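Local structure of insect group II chitinase (Ostrinia furnacalis, 5Y2A) at residues A[197-211]-A[217-229]. The protein hydrolyses chitin as a family 18 glycoside hydrolase, this being the second catalytic domain of an insect group II chitinase. Sequence-based numbering, arbitrary orientation.
Sequences YHGQWDKKTGHVAPM and DTDNTFNVNFTVN. With NAG (2-acetamido-2-deoxy-beta-D-glucopyranose), chain C.
The capped N-terminus of helix 224-233 sits against the loop that follows strand 189-192, with Tyr197 and Pro210-Met211 of the loop meeting Phe222 to Asn225 and Thr227. Two nearly straight backbone bonds bind the first turn: Val224 N gives to Pro210 O (2.7 Å), and Asn225 N to Met211 O (2.9 Å), the latter in the carbonyl plane. Asn223 is the N-cap, its OD1 taking Phe226 N from above the amide plane, and its CA lies over one face of the Tyr197 ring. CG anti to the carbonyl carbon (chi1 -72°) turns that ring along the backbone of Phe222 and Asn223, and its OH donates to Thr227 OG1 (2.6 Å), which lies at the ring edge and in turn bonds Ala169 O. In the TIM-barrel fold of family 18 the contact ties a loop after a barrel strand to the next helix. A phenylalanine at Tyr197 would probably leave Thr227 OG1 without its donor at this buried helix start. Val224 is wedged between Tyr197 CE2, 4.0 Å from its CG2, and Met211 SD, 3.9 Å from its CB. A water joins His198 NE2 to Phe222 O. Asn225 ND2 carries the N-linked NAG, and Asn225 OD1 is hydrogen-bonded to Tyr331 OH.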
loop_
_atom_site.group_PDB
_atom_site.type_symbol
_atom_site.label_atom_id
_atom_site.label_comp_id
_atom_site.label_asym_id
_atom_site.label_seq_id
_atom_site.Cartn_x
_atom_site.Cartn_y
_atom_site.Cartn_z
ATOM N N TYR A 197 -10.195 7.647 12.970
ATOM C CA TYR A 197 -11.386 7.040 13.555
ATOM C C TYR A 197 -12.240 6.382 12.483
ATOM O O TYR A 197 -12.942 5.401 12.761
ATOM C CB TYR A 197 -12.222 8.088 14.287
ATOM C CG TYR A 197 -11.650 8.610 15.582
ATOM C CD1 TYR A 197 -11.940 7.986 16.793
ATOM C CD2 TYR A 197 -10.853 9.746 15.603
ATOM C CE1 TYR A 197 -11.442 8.478 17.995
ATOM C CE2 TYR A 197 -10.349 10.245 16.795
ATOM C CZ TYR A 197 -10.646 9.609 17.989
ATOM O OH TYR A 197 -10.143 10.108 19.172
ATOM N N HIS A 198 -12.186 6.908 11.260
ATOM C CA HIS A 198 -12.966 6.419 10.136
ATOM C C HIS A 198 -12.115 6.476 8.880
ATOM O O HIS A 198 -11.201 7.296 8.762
ATOM C CB HIS A 198 -14.243 7.237 9.948
ATOM C CG HIS A 198 -15.159 7.175 11.129
ATOM N ND1 HIS A 198 -15.840 6.029 11.475
ATOM C CD2 HIS A 198 -15.474 8.100 12.068
ATOM C CE1 HIS A 198 -16.551 6.255 12.565
ATOM N NE2 HIS A 198 -16.349 7.504 12.943
ATOM N N GLY A 199 -12.434 5.595 7.942
ATOM C CA GLY A 199 -11.703 5.475 6.694
ATOM C C GLY A 199 -12.424 4.469 5.826
ATOM O O GLY A 199 -13.455 3.914 6.214
ATOM N N GLN A 200 -11.873 4.245 4.627
ATOM C CA GLN A 200 -12.546 3.394 3.649
ATOM C C GLN A 200 -12.810 1.986 4.176
ATOM O O GLN A 200 -13.680 1.291 3.645
ATOM C CB GLN A 200 -11.740 3.345 2.338
ATOM C CG GLN A 200 -10.281 2.975 2.498
ATOM C CD GLN A 200 -10.067 1.480 2.589
ATOM O OE1 GLN A 200 -10.888 0.691 2.111
ATOM N NE2 GLN A 200 -8.967 1.078 3.213
ATOM N N TRP A 201 -12.064 1.537 5.185
ATOM C CA TRP A 201 -12.318 0.223 5.764
ATOM C C TRP A 201 -13.695 0.113 6.418
ATOM O O TRP A 201 -14.204 -1.002 6.567
ATOM C CB TRP A 201 -11.233 -0.105 6.783
ATOM C CG TRP A 201 -11.099 0.955 7.841
ATOM C CD1 TRP A 201 -11.817 1.049 9.001
ATOM C CD2 TRP A 201 -10.200 2.075 7.834
ATOM N NE1 TRP A 201 -11.423 2.157 9.712
ATOM C CE2 TRP A 201 -10.428 2.801 9.021
ATOM C CE3 TRP A 201 -9.221 2.533 6.939
ATOM C CZ2 TRP A 201 -9.716 3.959 9.341
ATOM C CZ3 TRP A 201 -8.515 3.690 7.260
ATOM C CH2 TRP A 201 -8.768 4.384 8.453
ATOM N N ASP A 202 -14.318 1.239 6.794
ATOM C CA ASP A 202 -15.664 1.199 7.351
ATOM C C ASP A 202 -16.725 0.850 6.322
ATOM O O ASP A 202 -17.867 0.579 6.711
ATOM C CB ASP A 202 -16.050 2.549 7.976
ATOM C CG ASP A 202 -15.229 2.895 9.193
ATOM O OD1 ASP A 202 -14.783 1.982 9.909
ATOM O OD2 ASP A 202 -15.042 4.102 9.432
ATOM N N LYS A 203 -16.398 0.891 5.019
ATOM C CA LYS A 203 -17.388 0.774 3.963
ATOM C C LYS A 203 -18.477 1.829 3.981
ATOM O O LYS A 203 -19.491 1.612 3.346
ATOM C CB LYS A 203 -18.075 -0.585 4.062
ATOM C CG LYS A 203 -17.228 -1.702 3.723
ATOM C CD LYS A 203 -16.859 -1.302 2.331
ATOM C CE LYS A 203 -16.486 -2.561 1.557
ATOM N NZ LYS A 203 -15.759 -2.346 0.282
ATOM N N LYS A 204 -18.242 2.992 4.589
ATOM C CA LYS A 204 -19.148 4.128 4.480
ATOM C C LYS A 204 -18.387 5.383 4.885
ATOM O O LYS A 204 -17.397 5.308 5.618
ATOM C CB LYS A 204 -20.392 3.944 5.355
ATOM C CG LYS A 204 -20.128 3.869 6.857
ATOM C CD LYS A 204 -21.356 3.334 7.589
ATOM C CE LYS A 204 -21.285 3.575 9.085
ATOM N NZ LYS A 204 -22.408 2.898 9.795
ATOM N N THR A 205 -18.854 6.531 4.404
ATOM C CA THR A 205 -18.145 7.783 4.650
ATOM C C THR A 205 -18.199 8.149 6.127
ATOM O O THR A 205 -19.208 7.934 6.804
ATOM C CB THR A 205 -18.735 8.916 3.818
ATOM O OG1 THR A 205 -20.091 9.142 4.217
ATOM C CG2 THR A 205 -18.699 8.575 2.325
ATOM N N GLY A 206 -17.103 8.712 6.622
ATOM C CA GLY A 206 -17.010 9.127 8.011
ATOM C C GLY A 206 -15.853 10.085 8.164
ATOM O O GLY A 206 -14.991 10.189 7.284
ATOM N N HIS A 207 -15.830 10.792 9.289
ATOM C CA HIS A 207 -14.799 11.799 9.477
ATOM C C HIS A 207 -13.542 11.186 10.077
ATOM O O HIS A 207 -13.608 10.358 10.988
ATOM C CB HIS A 207 -15.285 12.962 10.344
ATOM C CG HIS A 207 -14.478 14.207 10.152
ATOM N ND1 HIS A 207 -13.245 14.387 10.742
ATOM C CD2 HIS A 207 -14.700 15.310 9.398
ATOM C CE1 HIS A 207 -12.748 15.554 10.370
ATOM N NE2 HIS A 207 -13.611 16.131 9.551
ATOM N N VAL A 208 -12.389 11.611 9.554
ATOM C CA VAL A 208 -11.107 11.073 9.997
ATOM C C VAL A 208 -10.886 11.301 11.489
ATOM O O VAL A 208 -10.233 10.492 12.156
ATOM C CB VAL A 208 -9.966 11.689 9.153
ATOM C CG1 VAL A 208 -10.012 13.226 9.221
ATOM C CG2 VAL A 208 -8.607 11.167 9.613
ATOM N N ALA A 209 -11.418 12.389 12.048
ATOM C CA ALA A 209 -11.123 12.764 13.434
ATOM C C ALA A 209 -12.278 13.563 14.016
ATOM O O ALA A 209 -12.164 14.772 14.259
ATOM C CB ALA A 209 -9.818 13.558 13.509
ATOM N N PRO A 210 -13.405 12.905 14.292
ATOM C CA PRO A 210 -14.531 13.607 14.921
ATOM C C PRO A 210 -14.126 14.158 16.279
ATOM O O PRO A 210 -13.385 13.524 17.028
ATOM C CB PRO A 210 -15.606 12.519 15.053
ATOM C CG PRO A 210 -15.159 11.386 14.153
ATOM C CD PRO A 210 -13.662 11.460 14.147
ATOM N N MET A 211 -14.590 15.372 16.573
ATOM C CA MET A 211 -14.270 16.018 17.841
ATOM C C MET A 211 -15.241 15.618 18.947
ATOM O O MET A 211 -14.815 15.217 20.036
ATOM C CB MET A 211 -14.260 17.538 17.666
ATOM C CG MET A 211 -13.902 18.292 18.930
ATOM S SD MET A 211 -12.190 18.016 19.412
ATOM C CE MET A 211 -12.301 17.958 21.193
ATOM N N ASP A 217 -23.610 8.968 14.581
ATOM C CA ASP A 217 -22.638 8.011 15.088
ATOM C C ASP A 217 -23.319 6.716 15.511
ATOM O O ASP A 217 -24.422 6.726 16.060
ATOM C CB ASP A 217 -21.879 8.589 16.281
ATOM C CG ASP A 217 -20.813 9.583 15.868
ATOM O OD1 ASP A 217 -20.483 9.645 14.666
ATOM O OD2 ASP A 217 -20.297 10.291 16.756
ATOM N N THR A 218 -22.648 5.594 15.244
ATOM C CA THR A 218 -23.053 4.300 15.776
ATOM C C THR A 218 -22.275 3.899 17.024
ATOM O O THR A 218 -22.709 2.990 17.740
ATOM C CB THR A 218 -22.895 3.207 14.710
ATOM O OG1 THR A 218 -21.510 3.060 14.373
ATOM C CG2 THR A 218 -23.695 3.552 13.460
ATOM N N ASP A 219 -21.153 4.557 17.304
ATOM C CA ASP A 219 -20.347 4.290 18.488
ATOM C C ASP A 219 -19.940 5.634 19.070
ATOM O O ASP A 219 -19.239 6.409 18.413
ATOM C CB ASP A 219 -19.118 3.439 18.134
ATOM C CG ASP A 219 -18.324 2.981 19.358
ATOM O OD1 ASP A 219 -18.225 3.731 20.353
ATOM O OD2 ASP A 219 -17.764 1.864 19.307
ATOM N N ASN A 220 -20.386 5.915 20.290
ATOM C CA ASN A 220 -20.156 7.226 20.885
ATOM C C ASN A 220 -18.759 7.378 21.485
ATOM O O ASN A 220 -18.488 8.393 22.134
ATOM C CB ASN A 220 -21.236 7.516 21.936
ATOM C CG ASN A 220 -21.142 6.601 23.148
ATOM O OD1 ASN A 220 -20.384 5.630 23.159
ATOM N ND2 ASN A 220 -21.935 6.900 24.172
ATOM N N THR A 221 -17.871 6.403 21.290
ATOM C CA THR A 221 -16.484 6.523 21.724
ATOM C C THR A 221 -15.532 6.904 20.595
ATOM O O THR A 221 -14.345 7.107 20.856
ATOM C CB THR A 221 -16.008 5.220 22.369
ATOM O OG1 THR A 221 -15.813 4.221 21.362
ATOM C CG2 THR A 221 -17.029 4.721 23.393
ATOM N N PHE A 222 -16.013 7.005 19.357
ATOM C CA PHE A 222 -15.146 7.313 18.215
ATOM C C PHE A 222 -15.063 8.826 17.986
ATOM O O PHE A 222 -15.476 9.354 16.957
ATOM C CB PHE A 222 -15.640 6.597 16.963
ATOM C CG PHE A 222 -15.143 5.185 16.832
ATOM C CD1 PHE A 222 -15.423 4.242 17.809
ATOM C CD2 PHE A 222 -14.399 4.798 15.727
ATOM C CE1 PHE A 222 -14.971 2.938 17.689
ATOM C CE2 PHE A 222 -13.939 3.494 15.606
ATOM C CZ PHE A 222 -14.227 2.564 16.587
ATOM N N ASN A 223 -14.535 9.531 18.984
ATOM C CA ASN A 223 -14.341 10.968 18.841
ATOM C C ASN A 223 -13.264 11.422 19.814
ATOM O O ASN A 223 -13.010 10.774 20.834
ATOM C CB ASN A 223 -15.648 11.743 19.061
ATOM C CG ASN A 223 -16.275 11.461 20.413
ATOM O OD1 ASN A 223 -15.958 12.122 21.397
ATOM N ND2 ASN A 223 -17.185 10.489 20.462
ATOM N N VAL A 224 -12.634 12.554 19.479
ATOM C CA VAL A 224 -11.485 13.034 20.252
ATOM C C VAL A 224 -11.867 13.266 21.705
ATOM O O VAL A 224 -11.127 12.897 22.631
ATOM C CB VAL A 224 -10.917 14.317 19.617
ATOM C CG1 VAL A 224 -9.831 14.921 20.502
ATOM C CG2 VAL A 224 -10.377 14.030 18.215
ATOM N N ASN A 225 -13.019 13.895 21.931
ATOM C CA ASN A 225 -13.404 14.258 23.290
ATOM C C ASN A 225 -13.549 13.025 24.176
ATOM O O ASN A 225 -13.079 13.019 25.319
ATOM C CB ASN A 225 -14.694 15.071 23.266
ATOM C CG ASN A 225 -15.128 15.507 24.645
ATOM O OD1 ASN A 225 -14.333 16.016 25.435
ATOM N ND2 ASN A 225 -16.397 15.291 24.948
ATOM N N PHE A 226 -14.155 11.952 23.660
ATOM C CA PHE A 226 -14.219 10.733 24.458
ATOM C C PHE A 226 -12.822 10.196 24.723
ATOM O O PHE A 226 -12.484 9.855 25.864
ATOM C CB PHE A 226 -15.070 9.655 23.782
ATOM C CG PHE A 226 -15.164 8.390 24.597
ATOM C CD1 PHE A 226 -14.153 7.432 24.553
ATOM C CD2 PHE A 226 -16.244 8.177 25.442
ATOM C CE1 PHE A 226 -14.223 6.288 25.325
ATOM C CE2 PHE A 226 -16.324 7.033 26.209
ATOM C CZ PHE A 226 -15.310 6.088 26.155
ATOM N N THR A 227 -11.999 10.102 23.674
ATOM C CA THR A 227 -10.657 9.546 23.819
ATOM C C THR A 227 -9.881 10.248 24.925
ATOM O O THR A 227 -9.238 9.599 25.762
ATOM C CB THR A 227 -9.897 9.658 22.495
ATOM O OG1 THR A 227 -10.611 8.962 21.463
ATOM C CG2 THR A 227 -8.507 9.078 22.643
ATOM N N VAL A 228 -9.922 11.581 24.934
ATOM C CA VAL A 228 -9.164 12.344 25.919
ATOM C C VAL A 228 -9.698 12.075 27.318
ATOM O O VAL A 228 -8.935 11.793 28.249
ATOM C CB VAL A 228 -9.191 13.845 25.578
ATOM C CG1 VAL A 228 -8.613 14.666 26.728
ATOM C CG2 VAL A 228 -8.412 14.118 24.292
ATOM N N ASN A 229 -11.018 12.159 27.486
ATOM C CA ASN A 229 -11.599 11.914 28.800
ATOM C C ASN A 229 -11.397 10.472 29.243
ATOM O O ASN A 229 -11.218 10.211 30.439
ATOM C CB ASN A 229 -13.079 12.290 28.790
ATOM C CG ASN A 229 -13.284 13.782 28.895
ATOM O OD1 ASN A 229 -13.108 14.364 29.964
ATOM N ND2 ASN A 229 -13.643 14.416 27.783
HETATM C C1 NAG C . -16.921 15.638 26.236
HETATM C C2 NAG C . -18.282 16.314 26.150
HETATM C C3 NAG C . -18.843 16.562 27.553
HETATM C C4 NAG C . -18.817 15.292 28.398
HETATM C C5 NAG C . -17.439 14.639 28.336
HETATM C C6 NAG C . -17.387 13.289 29.017
HETATM C C7 NAG C . -19.004 17.833 24.364
HETATM C C8 NAG C . -18.854 19.196 23.757
HETATM N N2 NAG C . -18.219 17.567 25.414
HETATM O O3 NAG C . -20.170 17.058 27.413
HETATM O O4 NAG C . -19.010 15.608 29.774
HETATM O O5 NAG C . -17.035 14.439 26.974
HETATM O O6 NAG C . -18.137 12.312 28.306
HETATM O O7 NAG C . -19.789 17.006 23.917
HETATM O O HOH W 1 -17.401 8.678 15.211
#